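Side-chain contacts in carbonic anhydrase (Neosartorya fumigata, PDB 7COI), which probably catalyses the reversible hydration of carbon dioxide to hydrogencarbonate, using one zinc ion per subunit: residues P125-L130 with G135-H140; K233-K238 with L250-L255; N142-I147 with I198-L203; R222-N227 with G254-V259. All blocks are in the same frame, centred on the assembly; numbering follows the deposited sequence.

How the interactions relate
All four contacts are largely buried, so they differ in chemistry more than in depth. Interactions 2 and 4 hold the same two elements, helix 216-236 and strand 251-257, at points about 14 Å apart between centres, and both rely on thin apolar contacts; interaction 4 adds charged groups at its margin. Interaction 1 lies on a different strand of the same sheet and is the most polar, with a carboxylate, two threonines and waters. Interaction 3 is apolar across its boundary but braced by hydrogen bonds from a side-chain amide within its loop. It touches interaction 4 at Asn-227, and interaction 2 through Ile-147 and Ala-234.

Interaction 1: P125-L130 with G135-H140; sequences PETTIL and GDVFTH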
loop_
_atom_site.group_PDB
_atom_site.type_symbol
_atom_site.label_atom_id
_atom_site.label_comp_id
_atom_site.label_asym_id
_atom_site.label_seq_id
_atom_site.Cartn_x
_atom_site.Cartn_y
_atom_site.Cartn_z
ATOM N N PRO A 125 -15.458 -20.518 2.414
ATOM C CA PRO A 125 -15.734 -20.296 0.978
ATOM C C PRO A 125 -17.160 -19.771 0.754
ATOM O O PRO A 125 -18.149 -20.534 0.950
ATOM C CB PRO A 125 -15.567 -21.675 0.333
ATOM C CG PRO A 125 -15.891 -22.630 1.473
ATOM C CD PRO A 125 -15.403 -21.942 2.732
ATOM N N GLU A 126 -17.270 -18.508 0.353
ATOM C CA GLU A 126 -18.566 -17.763 0.389
ATOM C C GLU A 126 -19.620 -18.501 -0.436
ATOM O O GLU A 126 -20.775 -18.650 0.046
ATOM C CB GLU A 126 -18.378 -16.304 -0.040
ATOM C CG GLU A 126 -18.100 -16.089 -1.519
ATOM C CD GLU A 126 -16.909 -16.850 -2.056
ATOM O OE1 GLU A 126 -15.855 -16.816 -1.346
ATOM O OE2 GLU A 126 -17.063 -17.515 -3.122
ATOM N N THR A 127 -19.307 -18.906 -1.652
ATOM C CA THR A 127 -20.324 -19.429 -2.616
ATOM C C THR A 127 -20.860 -20.741 -2.068
ATOM O O THR A 127 -22.082 -20.972 -2.164
ATOM C CB THR A 127 -19.744 -19.480 -4.035
ATOM O OG1 THR A 127 -19.403 -18.132 -4.375
ATOM C CG2 THR A 127 -20.718 -20.033 -5.052
ATOM N N THR A 128 -19.989 -21.575 -1.491
ATOM C CA THR A 128 -20.403 -22.854 -0.889
ATOM C C THR A 128 -21.292 -22.588 0.342
ATOM O O THR A 128 -22.412 -23.202 0.434
ATOM C CB THR A 128 -19.173 -23.667 -0.488
ATOM O OG1 THR A 128 -18.393 -23.973 -1.644
ATOM C CG2 THR A 128 -19.559 -24.929 0.232
ATOM N N ILE A 129 -20.845 -21.767 1.283
ATOM C CA ILE A 129 -21.571 -21.661 2.593
ATOM C C ILE A 129 -22.894 -20.918 2.380
ATOM O O ILE A 129 -23.788 -21.056 3.248
ATOM C CB ILE A 129 -20.701 -21.052 3.710
ATOM C CG1 ILE A 129 -20.451 -19.565 3.490
ATOM C CG2 ILE A 129 -19.410 -21.847 3.867
ATOM C CD1 ILE A 129 -19.533 -18.941 4.538
ATOM N N LEU A 130 -23.039 -20.153 1.306
ATOM C CA LEU A 130 -24.299 -19.425 0.992
ATOM C C LEU A 130 -25.262 -20.288 0.149
ATOM O O LEU A 130 -26.346 -19.785 -0.168
ATOM C CB LEU A 130 -23.953 -18.128 0.258
ATOM C CG LEU A 130 -23.270 -17.063 1.105
ATOM C CD1 LEU A 130 -22.865 -15.890 0.256
ATOM C CD2 LEU A 130 -24.134 -16.613 2.284
ATOM N N GLY A 135 -21.258 -16.805 -10.330
ATOM C CA GLY A 135 -21.962 -15.638 -10.873
ATOM C C GLY A 135 -22.770 -14.898 -9.821
ATOM O O GLY A 135 -23.249 -13.807 -10.104
ATOM N N ASP A 136 -22.910 -15.448 -8.631
ATOM C CA ASP A 136 -23.770 -14.872 -7.578
ATOM C C ASP A 136 -23.000 -13.901 -6.683
ATOM O O ASP A 136 -23.628 -12.918 -6.189
ATOM C CB ASP A 136 -24.458 -15.973 -6.789
ATOM C CG ASP A 136 -25.505 -16.750 -7.573
ATOM O OD1 ASP A 136 -25.924 -16.265 -8.656
ATOM O OD2 ASP A 136 -25.857 -17.855 -7.121
ATOM N N VAL A 137 -21.723 -14.166 -6.392
ATOM C CA VAL A 137 -20.999 -13.423 -5.327
ATOM C C VAL A 137 -19.630 -12.939 -5.840
ATOM O O VAL A 137 -18.695 -13.762 -5.979
ATOM C CB VAL A 137 -20.834 -14.260 -4.050
ATOM C CG1 VAL A 137 -20.297 -13.406 -2.910
ATOM C CG2 VAL A 137 -22.145 -14.929 -3.630
ATOM N N PHE A 138 -19.504 -11.636 -5.992
ATOM C CA PHE A 138 -18.209 -10.964 -6.269
ATOM C C PHE A 138 -17.427 -10.954 -4.963
ATOM O O PHE A 138 -18.004 -10.587 -3.923
ATOM C CB PHE A 138 -18.461 -9.579 -6.862
ATOM C CG PHE A 138 -17.254 -8.964 -7.504
ATOM C CD1 PHE A 138 -16.849 -9.379 -8.762
ATOM C CD2 PHE A 138 -16.576 -7.921 -6.909
ATOM C CE1 PHE A 138 -15.769 -8.790 -9.394
ATOM C CE2 PHE A 138 -15.503 -7.314 -7.544
ATOM C CZ PHE A 138 -15.092 -7.760 -8.782
ATOM N N THR A 139 -16.186 -11.435 -4.963
ATOM C CA THR A 139 -15.522 -11.839 -3.701
ATOM C C THR A 139 -14.135 -11.215 -3.497
ATOM O O THR A 139 -13.291 -11.289 -4.394
ATOM C CB THR A 139 -15.405 -13.357 -3.617
ATOM O OG1 THR A 139 -16.715 -13.934 -3.719
ATOM C CG2 THR A 139 -14.753 -13.796 -2.334
ATOM N N HIS A 140 -13.917 -10.670 -2.307
ATOM C CA HIS A 140 -12.592 -10.313 -1.760
ATOM C C HIS A 140 -12.381 -11.060 -0.452
ATOM O O HIS A 140 -13.210 -10.947 0.478
ATOM C CB HIS A 140 -12.496 -8.802 -1.558
ATOM C CG HIS A 140 -11.133 -8.299 -1.222
ATOM N ND1 HIS A 140 -10.011 -8.599 -1.994
ATOM C CD2 HIS A 140 -10.710 -7.485 -0.218
ATOM C CE1 HIS A 140 -8.962 -7.977 -1.478
ATOM N NE2 HIS A 140 -9.355 -7.306 -0.380
HETATM O O HOH W 1 -17.639 -16.227 -6.565
HETATM O O HOH W 2 -20.674 -16.924 -6.634
#
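In the beta-alpha-beta unit made by strand 114-119, helix 126-129 and strand 137-142, the short helix lies against the second strand through Glu-126, Thr-127 and Leu-130, which meet Val-137 and Thr-139. On the helix side Glu-126 carries most of the contact. Its CG sits between the backbone N and the carbonyl carbon (chi1 72°) and the chain then bends, laying the carboxylate by Thr-139, where OE1 is 3.4 Å from the Thr-139 methyl CG2. The Thr-139 hydroxyl is equally near the carbon CD of Glu-126, yet it spends its proton on its own strand: OG1 donates to Val-137 O at 3.0 Å, well above the carbonyl plane. Glu-126 OE2 is instead gripped on its anti lone pair by Thr-127 OG1, at 2.7 Å. A water donates to that same threonine oxygen and accepts from Val-137 N at 3.0 Å, bridging helix and strand. The apolar part is small: Val-137 CG1 lies 3.7 Å from Glu-126 CG, and its other methyl, CG2, meets Leu-130 CD1 at 4.1 Å, the two side chains crossing nearly at right angles. Weak, long ion pairs link the carboxylate to Arg-141 of its own chain and of the second subunit. Trp-116 of strand 114-119 touches Glu-126, Leu-130 and Val-137, while Phe-138 and His-140 point away from helix 126-129 and pack on helix 152-164.

Interaction 2: K233-K238 with L250-L255; sequences KALTQK and LQVHGL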
loop_
_atom_site.group_PDB
_atom_site.type_symbol
_atom_site.label_atom_id
_atom_site.label_comp_id
_atom_site.label_asym_id
_atom_site.label_seq_id
_atom_site.Cartn_x
_atom_site.Cartn_y
_atom_site.Cartn_z
ATOM N N LYS A 233 -17.883 0.619 8.915
ATOM C CA LYS A 233 -17.650 2.074 9.043
ATOM C C LYS A 233 -16.644 2.483 7.965
ATOM O O LYS A 233 -16.935 3.399 7.206
ATOM C CB LYS A 233 -17.242 2.411 10.471
ATOM C CG LYS A 233 -16.851 3.867 10.691
ATOM C CD LYS A 233 -16.663 4.197 12.155
ATOM C CE LYS A 233 -16.298 5.645 12.378
ATOM N NZ LYS A 233 -16.068 5.919 13.809
ATOM N N ALA A 234 -15.519 1.775 7.848
ATOM C CA ALA A 234 -14.480 2.078 6.841
ATOM C C ALA A 234 -15.082 1.988 5.444
ATOM O O ALA A 234 -14.748 2.808 4.585
ATOM C CB ALA A 234 -13.318 1.137 7.009
ATOM N N LEU A 235 -15.938 0.990 5.205
ATOM C CA LEU A 235 -16.569 0.748 3.890
ATOM C C LEU A 235 -17.416 1.968 3.529
ATOM O O LEU A 235 -17.359 2.387 2.370
ATOM C CB LEU A 235 -17.416 -0.529 4.011
ATOM C CG LEU A 235 -18.297 -0.867 2.835
ATOM C CD1 LEU A 235 -17.443 -1.226 1.617
ATOM C CD2 LEU A 235 -19.196 -2.045 3.218
ATOM N N THR A 236 -18.158 2.533 4.491
ATOM C CA THR A 236 -19.046 3.689 4.234
ATOM C C THR A 236 -18.278 5.013 4.190
ATOM O O THR A 236 -18.875 5.980 3.710
ATOM C CB THR A 236 -20.207 3.722 5.237
ATOM O OG1 THR A 236 -19.712 3.812 6.567
ATOM C CG2 THR A 236 -21.090 2.501 5.131
ATOM N N GLN A 237 -17.012 5.060 4.609
ATOM C CA GLN A 237 -16.122 6.251 4.486
ATOM C C GLN A 237 -15.478 6.266 3.104
ATOM O O GLN A 237 -14.261 6.467 2.993
ATOM C CB GLN A 237 -15.097 6.281 5.607
ATOM C CG GLN A 237 -15.747 6.534 6.960
ATOM C CD GLN A 237 -14.774 6.503 8.115
ATOM O OE1 GLN A 237 -13.830 5.724 8.127
ATOM N NE2 GLN A 237 -15.014 7.340 9.117
ATOM N N LYS A 238 -16.277 5.960 2.098
ATOM C CA LYS A 238 -15.867 5.909 0.687
ATOM C C LYS A 238 -17.000 6.544 -0.096
ATOM O O LYS A 238 -18.149 6.061 0.031
ATOM C CB LYS A 238 -15.640 4.476 0.233
ATOM C CG LYS A 238 -14.505 3.772 0.956
ATOM C CD LYS A 238 -14.243 2.375 0.413
ATOM C CE LYS A 238 -13.280 1.605 1.306
ATOM N NZ LYS A 238 -11.971 2.290 1.393
ATOM N N LEU A 250 -28.202 0.835 -1.865
ATOM C CA LEU A 250 -27.155 -0.185 -1.560
ATOM C C LEU A 250 -27.194 -0.443 -0.069
ATOM O O LEU A 250 -27.248 0.540 0.759
ATOM C CB LEU A 250 -25.778 0.329 -1.986
ATOM C CG LEU A 250 -24.582 -0.512 -1.521
ATOM C CD1 LEU A 250 -24.553 -1.777 -2.307
ATOM C CD2 LEU A 250 -23.269 0.215 -1.732
ATOM N N GLN A 251 -27.138 -1.712 0.320
ATOM C CA GLN A 251 -27.159 -2.070 1.741
ATOM C C GLN A 251 -25.798 -2.642 2.105
ATOM O O GLN A 251 -25.198 -3.303 1.233
ATOM C CB GLN A 251 -28.252 -3.081 2.011
ATOM C CG GLN A 251 -29.642 -2.487 1.823
ATOM C CD GLN A 251 -30.696 -3.555 1.952
ATOM O OE1 GLN A 251 -30.549 -4.518 2.698
ATOM N NE2 GLN A 251 -31.754 -3.411 1.179
ATOM N N VAL A 252 -25.394 -2.419 3.350
ATOM C CA VAL A 252 -24.174 -3.057 3.908
ATOM C C VAL A 252 -24.576 -3.926 5.083
ATOM O O VAL A 252 -25.532 -3.586 5.782
ATOM C CB VAL A 252 -23.098 -2.007 4.242
ATOM C CG1 VAL A 252 -22.785 -1.174 3.024
ATOM C CG2 VAL A 252 -23.483 -1.122 5.432
ATOM N N HIS A 253 -23.901 -5.052 5.258
ATOM C CA HIS A 253 -24.289 -6.073 6.265
ATOM C C HIS A 253 -23.040 -6.622 6.925
ATOM O O HIS A 253 -22.088 -6.913 6.175
ATOM C CB HIS A 253 -25.052 -7.233 5.598
ATOM C CG HIS A 253 -26.121 -6.802 4.656
ATOM N ND1 HIS A 253 -27.387 -6.527 5.112
ATOM C CD2 HIS A 253 -26.129 -6.607 3.321
ATOM C CE1 HIS A 253 -28.129 -6.161 4.087
ATOM N NE2 HIS A 253 -27.394 -6.243 2.966
ATOM N N GLY A 254 -23.094 -6.798 8.235
ATOM C CA GLY A 254 -22.053 -7.480 9.006
ATOM C C GLY A 254 -22.533 -8.843 9.412
ATOM O O GLY A 254 -23.668 -8.942 9.963
ATOM N N LEU A 255 -21.711 -9.873 9.154
ATOM C CA LEU A 255 -22.017 -11.266 9.529
ATOM C C LEU A 255 -20.860 -11.815 10.332
ATOM O O LEU A 255 -19.704 -11.357 10.135
ATOM C CB LEU A 255 -22.228 -12.157 8.305
ATOM C CG LEU A 255 -23.320 -11.745 7.334
ATOM C CD1 LEU A 255 -23.390 -12.719 6.173
ATOM C CD2 LEU A 255 -24.680 -11.693 8.028
#
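Leu-235 is the first residue of 233-238 to meet strand 251-257, and it does so at Val-252. With CG anti to the backbone N (chi1 172°), its side chain runs out toward the strand and brings the methyl CD2 to 3.7 Å from Val-252 CG1 and 4.0 Å from Val-252 CB. The leucine and valine side chains run antiparallel, each overlapping the flank of the other, so the branch of the leucine lies alongside that of the valine. One residue on, Thr-236 adds a looser touch, its methyl CG2 standing 4.4 Å from Val-252 CG2; the valine thus offers a different methyl to each helix residue. The threonine hydroxyl faces other work: Arg-279 of helix 273-283 donates to OG1, and backbone carbonyls of the preceding turn lie within reach of its own proton. At Gln-237 the chain leaves helical angles, and the amide of this residue turns to Gln-202 and Glu-205 of the third subunit. Around the Leu-235 and Val-252 pair, Leu-235 also packs on Val-170 of strand 169-175, Val-241 of helix 239-248 and Ile-158 of helix 152-164. His-253, whose side chain starts away from the helix, stacks its ring on Phe-81 of the second subunit. The whole is the layered arrangement of an alpha/beta fold, in which the last turn of a long helix rests by apolar side chains on the face of a mainly parallel sheet.

Interaction 3: N142-I147 with I198-L203; sequences NIANVI and IPLRQL
The puckered ring of Pro-199 meets Val-146 directly: the methyl CG1 reaches the ring along its CB-CG side, 3.8 Å from Pro-199 CG, and the two side chains cross at about a right angle. The flat group, the amide of Asn-142, works behind Val-146. At one end its OD1 accepts from Val-146 N at 3.2 Å, a rather bent bond (137° at the hydrogen); at the other, ND2 donates to Val-146 O at 3.0 Å. Neither partner lies quite in plane, the carbonyl oxygen being tilted 22° from the amide. Two bonds to the same residue fix the rotation of the amide and tie the two ends of the turn together, while Ala-144 and Asn-145 within it both adopt positive phi. This presents Val-146 to helix 193-206 as a fork: CG1, anti to the backbone N, takes the proline, and CG2 meets Leu-200 CD1 at 4.0 Å. The same leucine methyl also touches Ala-144 CB, at 3.9 Å, so Leu-200 spans the turn. Trp-196, one turn earlier on the helix, packs on Asn-142 and Val-146 and donates from its ring nitrogen to Ile-143 O, while Asn-227 of helix 216-236 makes a weak bond to Ala-144 O. The turn lies beside the metal centre of this beta-class carbonic anhydrase, where Cys-119, His-175 and Cys-178 bind the zinc ion; the side chain of Ala-144 packs on Cys-178 and lies about 5 Å from the ion.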
loop_
_atom_site.group_PDB
_atom_site.type_symbol
_atom_site.label_atom_id
_atom_site.label_comp_id
_atom_site.label_asym_id
_atom_site.label_seq_id
_atom_site.Cartn_x
_atom_site.Cartn_y
_atom_site.Cartn_z
ATOM N N ASN A 142 -9.185 -11.725 2.463
ATOM C CA ASN A 142 -7.859 -11.281 2.931
ATOM C C ASN A 142 -7.705 -11.783 4.369
ATOM O O ASN A 142 -8.660 -12.418 4.918
ATOM C CB ASN A 142 -7.660 -9.770 2.739
ATOM C CG ASN A 142 -8.533 -8.937 3.656
ATOM O OD1 ASN A 142 -9.023 -9.452 4.662
ATOM N ND2 ASN A 142 -8.738 -7.662 3.305
ATOM N N ILE A 143 -6.567 -11.506 4.987
ATOM C CA ILE A 143 -6.342 -11.940 6.397
ATOM C C ILE A 143 -7.288 -11.173 7.342
ATOM O O ILE A 143 -7.167 -9.930 7.476
ATOM C CB ILE A 143 -4.886 -11.805 6.829
ATOM C CG1 ILE A 143 -3.968 -12.691 5.982
ATOM C CG2 ILE A 143 -4.774 -12.141 8.316
ATOM C CD1 ILE A 143 -4.297 -14.174 5.991
ATOM N N ALA A 144 -8.212 -11.902 7.966
ATOM C CA ALA A 144 -9.150 -11.399 8.996
ATOM C C ALA A 144 -10.088 -10.333 8.438
ATOM O O ALA A 144 -10.608 -9.520 9.233
ATOM C CB ALA A 144 -8.372 -10.835 10.160
ATOM N N ASN A 145 -10.407 -10.379 7.139
ATOM C CA ASN A 145 -11.481 -9.523 6.558
ATOM C C ASN A 145 -11.257 -8.079 7.047
ATOM O O ASN A 145 -12.238 -7.397 7.365
ATOM C CB ASN A 145 -12.889 -10.092 6.857
ATOM C CG ASN A 145 -13.189 -10.456 8.308
ATOM O OD1 ASN A 145 -12.888 -11.556 8.741
ATOM N ND2 ASN A 145 -13.821 -9.544 9.047
ATOM N N VAL A 146 -10.019 -7.579 6.992
ATOM C CA VAL A 146 -9.656 -6.225 7.494
ATOM C C VAL A 146 -9.826 -5.224 6.358
ATOM O O VAL A 146 -9.367 -5.481 5.236
ATOM C CB VAL A 146 -8.227 -6.192 8.065
ATOM C CG1 VAL A 146 -7.784 -4.784 8.441
ATOM C CG2 VAL A 146 -8.116 -7.102 9.260
ATOM N N ILE A 147 -10.497 -4.113 6.644
ATOM C CA ILE A 147 -10.600 -2.969 5.705
ATOM C C ILE A 147 -9.667 -1.872 6.177
ATOM O O ILE A 147 -10.044 -1.107 7.088
ATOM C CB ILE A 147 -12.045 -2.464 5.544
ATOM C CG1 ILE A 147 -13.014 -3.621 5.288
ATOM C CG2 ILE A 147 -12.114 -1.397 4.469
ATOM C CD1 ILE A 147 -14.119 -3.316 4.328
ATOM N N ILE A 198 -2.558 -4.064 12.249
ATOM C CA ILE A 198 -2.628 -2.847 13.110
ATOM C C ILE A 198 -4.090 -2.487 13.411
ATOM O O ILE A 198 -4.376 -2.124 14.566
ATOM C CB ILE A 198 -1.851 -1.673 12.494
ATOM C CG1 ILE A 198 -0.353 -1.852 12.667
ATOM C CG2 ILE A 198 -2.319 -0.362 13.111
ATOM C CD1 ILE A 198 0.471 -0.895 11.796
ATOM N N PRO A 199 -5.041 -2.470 12.445
ATOM C CA PRO A 199 -6.422 -2.084 12.754
ATOM C C PRO A 199 -7.079 -2.907 13.866
ATOM O O PRO A 199 -7.865 -2.350 14.636
ATOM C CB PRO A 199 -7.158 -2.277 11.423
ATOM C CG PRO A 199 -6.076 -2.016 10.377
ATOM C CD PRO A 199 -4.855 -2.672 10.990
ATOM N N LEU A 200 -6.736 -4.193 13.931
ATOM C CA LEU A 200 -7.221 -5.101 14.984
ATOM C C LEU A 200 -6.580 -4.706 16.317
ATOM O O LEU A 200 -7.310 -4.692 17.312
ATOM C CB LEU A 200 -6.917 -6.534 14.591
ATOM C CG LEU A 200 -7.801 -7.105 13.490
ATOM C CD1 LEU A 200 -7.209 -8.386 12.948
ATOM C CD2 LEU A 200 -9.188 -7.380 14.034
ATOM N N ARG A 201 -5.288 -4.367 16.340
ATOM C CA ARG A 201 -4.630 -3.902 17.600
ATOM C C ARG A 201 -5.175 -2.539 18.018
ATOM O O ARG A 201 -5.259 -2.288 19.231
ATOM C CB ARG A 201 -3.117 -3.919 17.479
ATOM C CG ARG A 201 -2.523 -5.298 17.344
ATOM C CD ARG A 201 -1.026 -5.207 17.311
ATOM N NE ARG A 201 -0.524 -6.538 17.088
ATOM C CZ ARG A 201 -0.291 -7.409 18.046
ATOM N NH1 ARG A 201 -0.442 -7.039 19.312
ATOM N NH2 ARG A 201 0.136 -8.619 17.731
ATOM N N GLN A 202 -5.610 -1.695 17.075
ATOM C CA GLN A 202 -6.217 -0.397 17.439
ATOM C C GLN A 202 -7.542 -0.671 18.186
ATOM O O GLN A 202 -7.822 0.013 19.215
ATOM C CB GLN A 202 -6.447 0.457 16.197
ATOM C CG GLN A 202 -5.135 0.887 15.530
ATOM C CD GLN A 202 -5.405 1.659 14.266
ATOM O OE1 GLN A 202 -6.266 1.298 13.468
ATOM N NE2 GLN A 202 -4.687 2.748 14.096
ATOM N N LEU A 203 -8.336 -1.620 17.678
ATOM C CA LEU A 203 -9.603 -2.028 18.329
ATOM C C LEU A 203 -9.294 -2.661 19.684
ATOM O O LEU A 203 -10.025 -2.350 20.657
ATOM C CB LEU A 203 -10.376 -2.990 17.420
ATOM C CG LEU A 203 -11.011 -2.351 16.204
ATOM C CD1 LEU A 203 -11.489 -3.426 15.238
ATOM C CD2 LEU A 203 -12.157 -1.428 16.624
#

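Interaction 4: R222-N227 with G254-V259; sequences RLAELN and GLIYDV
Ile-256 projects from strand 251-257 onto Ala-224 and Glu-225 of helix 216-236, and its CG1-CD1 branch makes the contact. CG1 lies 4.0 Å from Glu-225 CG, and the terminal CD1 reaches the helix backbone, 4.0 Å from Ala-224 O, with the Ala-224 methyl CB slightly farther at 4.3 Å. Here an isoleucine end rests on a carbonyl and on the aliphatic stem of an acid, whose side chain crosses it at about a right angle. The glutamate has its CG beside the backbone N (chi1 -63°) and is extended beyond it, which carries the carboxylate past the isoleucine to charged partners. One of these, Arg-265 on strand 264-266, forms a salt bridge to Glu-225 OE2 and also pairs by its backbone with Ile-256, so the same residue positions both sides of the contact. On the helix itself, Arg-222 NE stands 3.8 Å from Glu-225 OE1, a long ion pair, and this arginine has a firmer partner in Glu-210. The zinc site lies nearby: the Ala-224 side chain is about 5 Å from that of Cys-178, and Ile-256 is about as far from His-175. Strand 251-257 runs between strands 169-175 and 264-266; helix 216-236 covers the side bearing Ile-256, while Leu-255 and Tyr-257 point to the other side and pack against Phe-81 and Trp-91 of the second subunit.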
loop_
_atom_site.group_PDB
_atom_site.type_symbol
_atom_site.label_atom_id
_atom_site.label_comp_id
_atom_site.label_asym_id
_atom_site.label_seq_id
_atom_site.Cartn_x
_atom_site.Cartn_y
_atom_site.Cartn_z
ATOM N N ARG A 222 -15.352 -11.511 20.176
ATOM C CA ARG A 222 -15.737 -10.099 20.411
ATOM C C ARG A 222 -14.917 -9.229 19.469
ATOM O O ARG A 222 -15.486 -8.357 18.819
ATOM C CB ARG A 222 -15.501 -9.661 21.859
ATOM C CG ARG A 222 -15.930 -8.227 22.157
ATOM C CD ARG A 222 -17.375 -7.904 21.862
ATOM N NE ARG A 222 -18.204 -8.755 22.719
ATOM C CZ ARG A 222 -18.436 -8.576 24.032
ATOM N NH1 ARG A 222 -17.942 -7.541 24.693
ATOM N NH2 ARG A 222 -19.180 -9.452 24.682
ATOM N N LEU A 223 -13.622 -9.473 19.396
ATOM C CA LEU A 223 -12.746 -8.647 18.524
ATOM C C LEU A 223 -13.124 -8.897 17.060
ATOM O O LEU A 223 -13.075 -7.936 16.274
ATOM C CB LEU A 223 -11.279 -8.968 18.810
ATOM C CG LEU A 223 -10.287 -8.105 18.036
ATOM C CD1 LEU A 223 -10.571 -6.625 18.190
ATOM C CD2 LEU A 223 -8.873 -8.403 18.466
ATOM N N ALA A 224 -13.491 -10.117 16.677
ATOM C CA ALA A 224 -13.966 -10.430 15.306
ATOM C C ALA A 224 -15.205 -9.595 14.997
ATOM O O ALA A 224 -15.314 -9.067 13.923
ATOM C CB ALA A 224 -14.225 -11.914 15.161
ATOM N N GLU A 225 -16.145 -9.480 15.945
ATOM C CA GLU A 225 -17.373 -8.650 15.771
ATOM C C GLU A 225 -17.000 -7.173 15.669
ATOM O O GLU A 225 -17.571 -6.491 14.815
ATOM C CB GLU A 225 -18.339 -8.822 16.946
ATOM C CG GLU A 225 -18.845 -10.237 17.068
ATOM C CD GLU A 225 -19.689 -10.517 18.298
ATOM O OE1 GLU A 225 -19.551 -9.776 19.285
ATOM O OE2 GLU A 225 -20.443 -11.503 18.273
ATOM N N LEU A 226 -16.136 -6.686 16.562
ATOM C CA LEU A 226 -15.710 -5.265 16.561
ATOM C C LEU A 226 -15.020 -4.961 15.225
ATOM O O LEU A 226 -15.256 -3.888 14.666
ATOM C CB LEU A 226 -14.789 -4.998 17.750
ATOM C CG LEU A 226 -15.471 -4.975 19.122
ATOM C CD1 LEU A 226 -14.393 -4.964 20.163
ATOM C CD2 LEU A 226 -16.413 -3.788 19.248
ATOM N N ASN A 227 -14.280 -5.925 14.688
ATOM C CA ASN A 227 -13.566 -5.773 13.386
ATOM C C ASN A 227 -14.572 -5.666 12.245
ATOM O O ASN A 227 -14.378 -4.819 11.322
ATOM C CB ASN A 227 -12.568 -6.909 13.204
ATOM C CG ASN A 227 -11.778 -6.763 11.928
ATOM O OD1 ASN A 227 -11.261 -5.678 11.665
ATOM N ND2 ASN A 227 -11.737 -7.835 11.133
ATOM N N GLY A 254 -23.094 -6.798 8.235
ATOM C CA GLY A 254 -22.053 -7.480 9.006
ATOM C C GLY A 254 -22.533 -8.843 9.412
ATOM O O GLY A 254 -23.668 -8.942 9.963
ATOM N N LEU A 255 -21.711 -9.873 9.154
ATOM C CA LEU A 255 -22.017 -11.266 9.529
ATOM C C LEU A 255 -20.860 -11.815 10.332
ATOM O O LEU A 255 -19.704 -11.357 10.135
ATOM C CB LEU A 255 -22.228 -12.157 8.305
ATOM C CG LEU A 255 -23.320 -11.745 7.334
ATOM C CD1 LEU A 255 -23.390 -12.719 6.173
ATOM C CD2 LEU A 255 -24.680 -11.693 8.028
ATOM N N ILE A 256 -21.165 -12.819 11.157
ATOM C CA ILE A 256 -20.166 -13.759 11.721
ATOM C C ILE A 256 -20.524 -15.169 11.267
ATOM O O ILE A 256 -21.696 -15.602 11.421
ATOM C CB ILE A 256 -20.058 -13.659 13.247
ATOM C CG1 ILE A 256 -19.545 -12.284 13.701
ATOM C CG2 ILE A 256 -19.232 -14.801 13.784
ATOM C CD1 ILE A 256 -18.099 -11.935 13.339
ATOM N N TYR A 257 -19.529 -15.873 10.727
ATOM C CA TYR A 257 -19.619 -17.280 10.291
ATOM C C TYR A 257 -19.089 -18.141 11.416
ATOM O O TYR A 257 -17.955 -17.945 11.831
ATOM C CB TYR A 257 -18.825 -17.522 9.010
ATOM C CG TYR A 257 -18.881 -18.946 8.537
ATOM C CD1 TYR A 257 -20.100 -19.510 8.178
ATOM C CD2 TYR A 257 -17.752 -19.772 8.551
ATOM C CE1 TYR A 257 -20.171 -20.823 7.756
ATOM C CE2 TYR A 257 -17.821 -21.089 8.128
ATOM C CZ TYR A 257 -19.037 -21.616 7.724
ATOM O OH TYR A 257 -19.143 -22.923 7.325
ATOM N N ASP A 258 -19.893 -19.105 11.880
ATOM C CA ASP A 258 -19.469 -20.061 12.933
ATOM C C ASP A 258 -18.870 -21.264 12.206
ATOM O O ASP A 258 -19.639 -22.039 11.559
ATOM C CB ASP A 258 -20.669 -20.418 13.829
ATOM C CG ASP A 258 -20.327 -21.299 15.007
ATOM O OD1 ASP A 258 -19.387 -22.093 14.895
ATOM O OD2 ASP A 258 -20.999 -21.156 16.036
ATOM N N VAL A 259 -17.552 -21.434 12.274
ATOM C CA VAL A 259 -16.862 -22.505 11.498
ATOM C C VAL A 259 -17.276 -23.882 12.028
ATOM O O VAL A 259 -17.071 -24.861 11.299
ATOM C CB VAL A 259 -15.335 -22.330 11.511
ATOM C CG1 VAL A 259 -14.944 -21.013 10.863
ATOM C CG2 VAL A 259 -14.775 -22.437 12.914
#